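Local coordinates for flagellar motor switch protein FliG (Thermotoga maritima, PDB 3AJC) that probably forms part of the flagellar switch complex, which contacts chemotaxis proteins such as CheY and motor components that set the direction of rotation, at residues A[169-174]-A[180-185]; A[50-55]-A[104-109]; A[155-160]-A[190-195]. One frame throughout, in Å; residues are numbered along the deposited sequence.

Contact 1: A[169-174]-A[180-185]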
loop_
_atom_site.group_PDB
_atom_site.type_symbol
_atom_site.label_atom_id
_atom_site.label_comp_id
_atom_site.label_asym_id
_atom_site.label_seq_id
_atom_site.Cartn_x
_atom_site.Cartn_y
_atom_site.Cartn_z
ATOM N N LYS A 169 8.768 9.606 18.406
ATOM C CA LYS A 169 9.117 8.211 18.635
ATOM C C LYS A 169 10.354 7.777 17.839
ATOM O O LYS A 169 11.122 6.923 18.292
ATOM C CB LYS A 169 7.937 7.286 18.327
ATOM C CG LYS A 169 8.176 5.868 18.838
ATOM C CD LYS A 169 6.921 5.013 18.833
ATOM C CE LYS A 169 7.176 3.682 19.543
ATOM N NZ LYS A 169 6.017 2.746 19.482
ATOM N N ILE A 170 10.551 8.361 16.661
ATOM C CA ILE A 170 11.716 8.018 15.857
ATOM C C ILE A 170 12.968 8.626 16.487
ATOM O O ILE A 170 13.981 7.945 16.671
ATOM C CB ILE A 170 11.592 8.538 14.407
ATOM C CG1 ILE A 170 10.613 7.659 13.628
ATOM C CG2 ILE A 170 12.969 8.537 13.729
ATOM C CD1 ILE A 170 10.312 8.150 12.238
ATOM N N PHE A 171 12.880 9.910 16.822
ATOM C CA PHE A 171 13.998 10.617 17.426
ATOM C C PHE A 171 14.493 9.974 18.713
ATOM O O PHE A 171 15.678 9.686 18.837
ATOM C CB PHE A 171 13.630 12.075 17.699
ATOM C CG PHE A 171 14.737 13.029 17.383
ATOM C CD1 PHE A 171 15.029 13.346 16.061
ATOM C CD2 PHE A 171 15.537 13.556 18.397
ATOM C CE1 PHE A 171 16.106 14.161 15.742
ATOM C CE2 PHE A 171 16.619 14.376 18.089
ATOM C CZ PHE A 171 16.901 14.676 16.753
ATOM N N LYS A 172 13.607 9.727 19.668
ATOM C CA LYS A 172 14.067 9.132 20.914
ATOM C C LYS A 172 14.672 7.738 20.733
ATOM O O LYS A 172 15.191 7.152 21.681
ATOM C CB LYS A 172 12.941 9.105 21.957
ATOM C CG LYS A 172 11.750 8.197 21.691
ATOM C CD LYS A 172 10.725 8.419 22.819
ATOM C CE LYS A 172 9.419 7.640 22.643
ATOM N NZ LYS A 172 9.509 6.175 22.907
ATOM N N ASN A 173 14.636 7.225 19.507
ATOM C CA ASN A 173 15.180 5.902 19.222
ATOM C C ASN A 173 16.442 5.904 18.360
ATOM O O ASN A 173 16.912 4.847 17.943
ATOM C CB ASN A 173 14.104 5.033 18.563
ATOM C CG ASN A 173 13.184 4.361 19.581
ATOM O OD1 ASN A 173 13.603 3.460 20.311
ATOM N ND2 ASN A 173 11.929 4.802 19.634
ATOM N N MET A 174 16.994 7.084 18.098
ATOM C CA MET A 174 18.210 7.197 17.291
ATOM C C MET A 174 19.451 7.333 18.165
ATOM O O MET A 174 19.359 7.723 19.333
ATOM C CB MET A 174 18.137 8.426 16.393
ATOM C CG MET A 174 16.984 8.460 15.423
ATOM S SD MET A 174 17.093 9.962 14.452
ATOM C CE MET A 174 15.492 10.590 14.614
ATOM N N ALA A 180 22.182 13.921 15.747
ATOM C CA ALA A 180 22.909 15.157 15.453
ATOM C C ALA A 180 23.070 15.300 13.944
ATOM O O ALA A 180 22.890 16.387 13.393
ATOM C CB ALA A 180 24.284 15.158 16.135
ATOM N N LEU A 181 23.411 14.211 13.264
ATOM C CA LEU A 181 23.556 14.289 11.809
ATOM C C LEU A 181 22.207 14.692 11.196
ATOM O O LEU A 181 22.135 15.539 10.316
ATOM C CB LEU A 181 24.004 12.933 11.232
ATOM C CG LEU A 181 25.490 12.577 11.053
ATOM C CD1 LEU A 181 26.345 13.803 11.144
ATOM C CD2 LEU A 181 25.912 11.556 12.080
ATOM N N LEU A 182 21.136 14.072 11.671
ATOM C CA LEU A 182 19.802 14.384 11.168
ATOM C C LEU A 182 19.467 15.868 11.374
ATOM O O LEU A 182 19.067 16.557 10.438
ATOM C CB LEU A 182 18.764 13.496 11.867
ATOM C CG LEU A 182 17.292 13.750 11.522
ATOM C CD1 LEU A 182 17.043 13.468 10.049
ATOM C CD2 LEU A 182 16.414 12.863 12.396
ATOM N N LYS A 183 19.655 16.367 12.594
ATOM C CA LYS A 183 19.351 17.771 12.875
ATOM C C LYS A 183 20.091 18.698 11.922
ATOM O O LYS A 183 19.526 19.688 11.444
ATOM C CB LYS A 183 19.694 18.119 14.322
ATOM C CG LYS A 183 18.838 17.394 15.344
ATOM C CD LYS A 183 19.228 17.800 16.762
ATOM C CE LYS A 183 18.319 17.143 17.785
ATOM N NZ LYS A 183 18.646 17.453 19.203
ATOM N N ASP A 184 21.355 18.374 11.646
ATOM C CA ASP A 184 22.159 19.171 10.725
ATOM C C ASP A 184 21.534 19.195 9.342
ATOM O O ASP A 184 21.434 20.254 8.717
ATOM C CB ASP A 184 23.567 18.607 10.598
ATOM C CG ASP A 184 24.563 19.357 11.438
ATOM O OD1 ASP A 184 24.719 18.995 12.626
ATOM O OD2 ASP A 184 25.174 20.319 10.909
ATOM N N GLU A 185 21.129 18.021 8.863
ATOM C CA GLU A 185 20.507 17.913 7.554
ATOM C C GLU A 185 19.258 18.787 7.507
ATOM O O GLU A 185 19.103 19.610 6.605
ATOM C CB GLU A 185 20.151 16.454 7.260
ATOM C CG GLU A 185 19.349 16.223 5.978
ATOM C CD GLU A 185 20.107 16.585 4.712
ATOM O OE1 GLU A 185 19.676 16.154 3.618
ATOM O OE2 GLU A 185 21.126 17.300 4.799
#
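The side-chain amide of Asn173 turns back on the helix it follows, and its ND2 donates to Lys169 O at 2.6 Å. The bond is nearly straight (169° at the hydrogen), and the donor lies in the carbonyl plane. At the other end of the same amide, OD1 accepts from Gln144 NE2, so both polar atoms of this buried group are engaged and its flip is fixed. The bond sits at the end of helix 164-171, where a type I turn runs from Phe171 to Met174 and is closed by Met174 N on Phe171 O. The turn brings both of its end residues to helix 176-187, and they meet at one methyl, Leu182 CD2. Phe171 CE1 lies 3.6 Å from Leu182 CD2, with the methyl obliquely placed to the ring. Met174 comes across the leucine's path, its SD 3.6 Å from Leu182 CD2 and its CE modelled closer still, tighter than normal carbon contact. Leu182 points at the turn with CG trans to the backbone nitrogen (chi1 176°), which carries the methyl out to where ring and thioether both meet it. The extended aliphatic chain of Lys183 passes the outer edge of the Phe171 ring, though the model sets its CE too near for the spacing there to be trusted. With an alanine in place of Phe171, Leu182 CD2 would probably lose its aromatic neighbour and the Lys183 chain the edge it runs past. Leu182 also rests on Ala156 and Leu159, and Met174 on Leu147, so the contact continues into helices 140-147 and 152-159. It is apolar alpha-alpha packing between consecutive helices joined by a short linker, within the all-helical FliG C-terminal domain.

Contact 2: A[50-55]-A[104-109]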
loop_
_atom_site.group_PDB
_atom_site.type_symbol
_atom_site.label_atom_id
_atom_site.label_comp_id
_atom_site.label_asym_id
_atom_site.label_seq_id
_atom_site.Cartn_x
_atom_site.Cartn_y
_atom_site.Cartn_z
ATOM N N GLU A 50 -21.790 -9.189 -1.581
ATOM C CA GLU A 50 -21.356 -10.469 -2.152
ATOM C C GLU A 50 -20.245 -10.412 -3.204
ATOM O O GLU A 50 -19.651 -11.440 -3.535
ATOM C CB GLU A 50 -22.553 -11.236 -2.737
ATOM C CG GLU A 50 -23.608 -10.366 -3.392
ATOM C CD GLU A 50 -24.742 -10.025 -2.435
ATOM O OE1 GLU A 50 -25.464 -10.962 -2.021
ATOM O OE2 GLU A 50 -24.908 -8.834 -2.093
ATOM N N LEU A 51 -19.965 -9.226 -3.730
ATOM C CA LEU A 51 -18.922 -9.072 -4.745
ATOM C C LEU A 51 -17.602 -8.566 -4.166
ATOM O O LEU A 51 -16.529 -8.840 -4.711
ATOM C CB LEU A 51 -19.364 -8.069 -5.814
ATOM C CG LEU A 51 -20.681 -8.286 -6.549
ATOM C CD1 LEU A 51 -20.860 -7.165 -7.565
ATOM C CD2 LEU A 51 -20.680 -9.649 -7.238
ATOM N N GLN A 52 -17.701 -7.828 -3.061
ATOM C CA GLN A 52 -16.545 -7.204 -2.426
ATOM C C GLN A 52 -15.291 -8.060 -2.261
ATOM O O GLN A 52 -14.255 -7.727 -2.831
ATOM C CB GLN A 52 -16.970 -6.572 -1.088
ATOM C CG GLN A 52 -18.207 -5.682 -1.246
ATOM C CD GLN A 52 -18.514 -4.819 -0.033
ATOM O OE1 GLN A 52 -18.471 -5.278 1.112
ATOM N NE2 GLN A 52 -18.846 -3.563 -0.285
ATOM N N THR A 53 -15.375 -9.154 -1.509
ATOM C CA THR A 53 -14.202 -10.000 -1.309
ATOM C C THR A 53 -13.660 -10.599 -2.605
ATOM O O THR A 53 -12.459 -10.496 -2.896
ATOM C CB THR A 53 -14.485 -11.149 -0.331
ATOM O OG1 THR A 53 -14.880 -10.614 0.934
ATOM C CG2 THR A 53 -13.228 -11.976 -0.122
ATOM N N GLU A 54 -14.542 -11.221 -3.383
ATOM C CA GLU A 54 -14.142 -11.839 -4.641
ATOM C C GLU A 54 -13.439 -10.826 -5.554
ATOM O O GLU A 54 -12.383 -11.112 -6.119
ATOM C CB GLU A 54 -15.374 -12.432 -5.334
ATOM C CG GLU A 54 -15.290 -13.941 -5.618
ATOM C CD GLU A 54 -14.795 -14.774 -4.423
ATOM O OE1 GLU A 54 -15.219 -14.516 -3.269
ATOM O OE2 GLU A 54 -13.988 -15.706 -4.647
ATOM N N VAL A 55 -14.020 -9.637 -5.687
ATOM C CA VAL A 55 -13.428 -8.598 -6.530
ATOM C C VAL A 55 -12.069 -8.163 -5.999
ATOM O O VAL A 55 -11.138 -7.929 -6.771
ATOM C CB VAL A 55 -14.343 -7.357 -6.623
ATOM C CG1 VAL A 55 -13.548 -6.155 -7.119
ATOM C CG2 VAL A 55 -15.524 -7.651 -7.557
ATOM N N ARG A 104 -13.052 1.188 7.612
ATOM C CA ARG A 104 -12.589 0.115 8.485
ATOM C C ARG A 104 -13.462 -1.137 8.468
ATOM O O ARG A 104 -12.963 -2.252 8.317
ATOM C CB ARG A 104 -12.498 0.628 9.922
ATOM C CG ARG A 104 -11.249 0.200 10.653
ATOM C CD ARG A 104 -10.711 1.390 11.401
ATOM N NE ARG A 104 -10.572 2.516 10.481
ATOM C CZ ARG A 104 -10.379 3.776 10.856
ATOM N NH1 ARG A 104 -10.298 4.084 12.144
ATOM N NH2 ARG A 104 -10.271 4.725 9.938
ATOM N N THR A 105 -14.763 -0.944 8.645
ATOM C CA THR A 105 -15.716 -2.044 8.669
ATOM C C THR A 105 -15.625 -2.937 7.440
ATOM O O THR A 105 -15.387 -4.136 7.556
ATOM C CB THR A 105 -17.151 -1.515 8.792
ATOM O OG1 THR A 105 -17.269 -0.746 9.997
ATOM C CG2 THR A 105 -18.146 -2.673 8.821
ATOM N N THR A 106 -15.822 -2.360 6.262
ATOM C CA THR A 106 -15.746 -3.145 5.042
ATOM C C THR A 106 -14.374 -3.824 4.912
ATOM O O THR A 106 -14.305 -4.991 4.552
ATOM C CB THR A 106 -16.009 -2.266 3.793
ATOM O OG1 THR A 106 -17.312 -1.686 3.882
ATOM C CG2 THR A 106 -15.954 -3.090 2.542
ATOM N N GLU A 107 -13.297 -3.098 5.214
ATOM C CA GLU A 107 -11.938 -3.633 5.120
ATOM C C GLU A 107 -11.774 -4.872 6.003
ATOM O O GLU A 107 -11.201 -5.884 5.576
ATOM C CB GLU A 107 -10.927 -2.547 5.513
ATOM C CG GLU A 107 -9.450 -2.878 5.318
ATOM C CD GLU A 107 -8.911 -3.811 6.387
ATOM O OE1 GLU A 107 -9.275 -3.628 7.568
ATOM O OE2 GLU A 107 -8.119 -4.718 6.050
ATOM N N LYS A 108 -12.301 -4.790 7.223
ATOM C CA LYS A 108 -12.234 -5.888 8.183
ATOM C C LYS A 108 -12.985 -7.118 7.690
ATOM O O LYS A 108 -12.526 -8.240 7.874
ATOM C CB LYS A 108 -12.818 -5.456 9.521
ATOM C CG LYS A 108 -11.814 -5.376 10.649
ATOM C CD LYS A 108 -10.781 -4.270 10.439
ATOM C CE LYS A 108 -9.964 -4.054 11.711
ATOM N NZ LYS A 108 -8.930 -3.009 11.539
ATOM N N LYS A 109 -14.138 -6.911 7.065
ATOM C CA LYS A 109 -14.925 -8.029 6.550
ATOM C C LYS A 109 -14.198 -8.748 5.404
ATOM O O LYS A 109 -14.208 -9.976 5.320
ATOM C CB LYS A 109 -16.285 -7.538 6.053
ATOM C CG LYS A 109 -17.192 -6.968 7.136
ATOM C CD LYS A 109 -18.524 -6.537 6.528
ATOM C CE LYS A 109 -19.529 -6.129 7.583
ATOM N NZ LYS A 109 -20.854 -5.850 6.947
#
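Helix-on-helix packing in the middle part of FliG brings the start of helix 104-117 against helix 49-60, which belongs to the middle domain and carries Arg58 of the EHPQR motif, important for interaction with FliM. The side chain of Thr53 is about 9 Å from that of Arg58, so the contact borders this site without including it. The meeting is slight and holds no hydrogen bond between the segments 50-55 and 104-109. Gln52 points toward the other helix, and its side-chain amide is held by NE2 donating to Leu44 O. Thr106 is fixed independently, since its OG1 bonds with Asp103 OD1 just ahead of the helix. That rotation, with CG2 trans to the backbone nitrogen and OG1 beside it (chi1 -60°), leaves the methyl for the glutamine. Farther along, Thr53 lies against Ile110, Lys113 and Leu114, and Glu54 pairs with Lys113 in a salt bridge, so the two helices remain joined beyond the segments. The closest meeting across the contact is apolar to polar: Thr106 CG2 stands off the plane of the Gln52 amide, 3.6 Å from OE1 and 4.0 Å from CD.

Contact 3: A[155-160]-A[190-195]; sequences LALALK and GPVRLK
Leu157 and Val192 form the buried, apolar side of this contact: the leucine CD2 nestles against both valine methyls, at 4.0 Å from CG1 and 4.0 Å from CG2. Leu157 is buried, resting also on Met189 and on Ala200 of helix 194-213, while Val192 points toward helix 152-159 and touches Val197. The solvent side belongs to the exposed Lys160 and has no hydrogen bond across the segments. Its aliphatic part passes obliquely over the valine, CD being 3.8 Å from Val192 CG2. Lys160 CE lies 3.5 Å from Gly190 O, and the bend at chi4 (-60°) sets the direction of NZ. The ammonium comes no nearer than 3.9 Å between NZ and that same oxygen, too far for a hydrogen bond, so across these two segments the lysine makes its contacts through its carbon chain. Gly190 holds backbone angles (phi 91°, psi -172°) that would jam a side chain against the preceding carbonyl oxygen, and from there the chain runs on to Arg193, the N-cap of helix 194-213. Beyond the segments, Gln201 NE2 bonds to Ala158 O and further joins the two helices. This is an irregular interhelical connection laid against the end of an earlier helix, in the all-helical FliG C-terminal domain.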
loop_
_atom_site.group_PDB
_atom_site.type_symbol
_atom_site.label_atom_id
_atom_site.label_comp_id
_atom_site.label_asym_id
_atom_site.label_seq_id
_atom_site.Cartn_x
_atom_site.Cartn_y
_atom_site.Cartn_z
ATOM N N LEU A 155 15.865 9.832 5.883
ATOM C CA LEU A 155 15.173 9.990 7.146
ATOM C C LEU A 155 14.622 11.411 7.237
ATOM O O LEU A 155 13.453 11.610 7.551
ATOM C CB LEU A 155 16.135 9.716 8.303
ATOM C CG LEU A 155 15.573 9.435 9.694
ATOM C CD1 LEU A 155 14.367 8.490 9.600
ATOM C CD2 LEU A 155 16.683 8.815 10.563
ATOM N N ALA A 156 15.465 12.395 6.945
ATOM C CA ALA A 156 15.048 13.786 7.017
ATOM C C ALA A 156 13.856 14.046 6.099
ATOM O O ALA A 156 12.880 14.685 6.505
ATOM C CB ALA A 156 16.208 14.697 6.655
ATOM N N LEU A 157 13.942 13.557 4.865
ATOM C CA LEU A 157 12.861 13.723 3.902
ATOM C C LEU A 157 11.578 13.084 4.416
ATOM O O LEU A 157 10.519 13.711 4.448
ATOM C CB LEU A 157 13.241 13.079 2.564
ATOM C CG LEU A 157 14.329 13.797 1.768
ATOM C CD1 LEU A 157 14.840 12.929 0.609
ATOM C CD2 LEU A 157 13.755 15.090 1.262
ATOM N N ALA A 158 11.686 11.825 4.820
ATOM C CA ALA A 158 10.539 11.079 5.322
ATOM C C ALA A 158 9.854 11.772 6.503
ATOM O O ALA A 158 8.625 11.704 6.647
ATOM C CB ALA A 158 10.978 9.675 5.725
ATOM N N LEU A 159 10.643 12.439 7.340
ATOM C CA LEU A 159 10.116 13.119 8.517
ATOM C C LEU A 159 9.349 14.399 8.194
ATOM O O LEU A 159 8.480 14.811 8.956
ATOM C CB LEU A 159 11.246 13.417 9.505
ATOM C CG LEU A 159 11.789 12.183 10.225
ATOM C CD1 LEU A 159 12.975 12.546 11.110
ATOM C CD2 LEU A 159 10.670 11.577 11.046
ATOM N N LYS A 160 9.662 15.032 7.072
ATOM C CA LYS A 160 8.939 16.237 6.702
ATOM C C LYS A 160 7.480 15.895 6.409
ATOM O O LYS A 160 6.648 16.782 6.243
ATOM C CB LYS A 160 9.570 16.894 5.475
ATOM C CG LYS A 160 10.883 17.595 5.759
ATOM C CD LYS A 160 11.329 18.413 4.561
ATOM C CE LYS A 160 12.477 19.348 4.930
ATOM N NZ LYS A 160 12.086 20.316 6.000
ATOM N N GLY A 190 15.913 22.675 3.749
ATOM C CA GLY A 190 15.043 23.601 3.047
ATOM C C GLY A 190 13.835 22.909 2.437
ATOM O O GLY A 190 13.604 21.727 2.700
ATOM N N PRO A 191 13.036 23.617 1.620
ATOM C CA PRO A 191 11.850 23.023 0.994
ATOM C C PRO A 191 12.212 21.918 0.008
ATOM O O PRO A 191 13.249 21.975 -0.655
ATOM C CB PRO A 191 11.183 24.218 0.310
ATOM C CG PRO A 191 11.614 25.381 1.163
ATOM C CD PRO A 191 13.077 25.068 1.374
ATOM N N VAL A 192 11.348 20.913 -0.088
ATOM C CA VAL A 192 11.597 19.794 -0.982
ATOM C C VAL A 192 10.344 19.357 -1.725
ATOM O O VAL A 192 9.225 19.596 -1.273
ATOM C CB VAL A 192 12.149 18.579 -0.197
ATOM C CG1 VAL A 192 13.448 18.957 0.504
ATOM C CG2 VAL A 192 11.123 18.103 0.825
ATOM N N ARG A 193 10.545 18.718 -2.871
ATOM C CA ARG A 193 9.432 18.227 -3.667
ATOM C C ARG A 193 8.666 17.186 -2.844
ATOM O O ARG A 193 9.263 16.301 -2.222
ATOM C CB ARG A 193 9.946 17.574 -4.949
ATOM C CG ARG A 193 10.764 18.464 -5.875
ATOM C CD ARG A 193 9.908 19.160 -6.930
ATOM N NE ARG A 193 10.668 19.373 -8.163
ATOM C CZ ARG A 193 10.222 20.043 -9.224
ATOM N NH1 ARG A 193 9.007 20.581 -9.212
ATOM N NH2 ARG A 193 10.989 20.166 -10.302
ATOM N N LEU A 194 7.343 17.295 -2.846
ATOM C CA LEU A 194 6.501 16.366 -2.105
ATOM C C LEU A 194 6.753 14.912 -2.481
ATOM O O LEU A 194 6.659 14.027 -1.633
ATOM C CB LEU A 194 5.019 16.690 -2.331
ATOM C CG LEU A 194 4.026 15.653 -1.794
ATOM C CD1 LEU A 194 4.188 15.522 -0.284
ATOM C CD2 LEU A 194 2.597 16.064 -2.151
ATOM N N LYS A 195 7.075 14.651 -3.741
ATOM C CA LYS A 195 7.304 13.272 -4.143
ATOM C C LYS A 195 8.599 12.689 -3.573
ATOM O O LYS A 195 8.744 11.469 -3.498
ATOM C CB LYS A 195 7.282 13.135 -5.672
ATOM C CG LYS A 195 8.510 13.667 -6.382
ATOM C CD LYS A 195 8.646 15.176 -6.215
ATOM C CE LYS A 195 7.437 15.934 -6.776
ATOM N NZ LYS A 195 6.703 16.723 -5.736
#

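How the contacts relate
Contacts 1 and 3 belong to the FliG C-terminal domain and share one packed interior; their centres are 14 Å apart. Along the chain, contact 1 is nested inside the loop that contact 3 closes, and the two meet directly: Ile170 CD1 lies 3.6 Å from Leu159 CD2, and Glu185 packs on Ala156. Helix 152-159 is thus in touch with both segments of contact 1 as well as with 190-195. Contact 2 stands apart, closing earlier in the sequence and on the opposite side of the chain's centre, about 40 Å from contact 1 and 35 Å from contact 3 between centres. It alone approaches the FliM-interaction motif; the other two lie away from it.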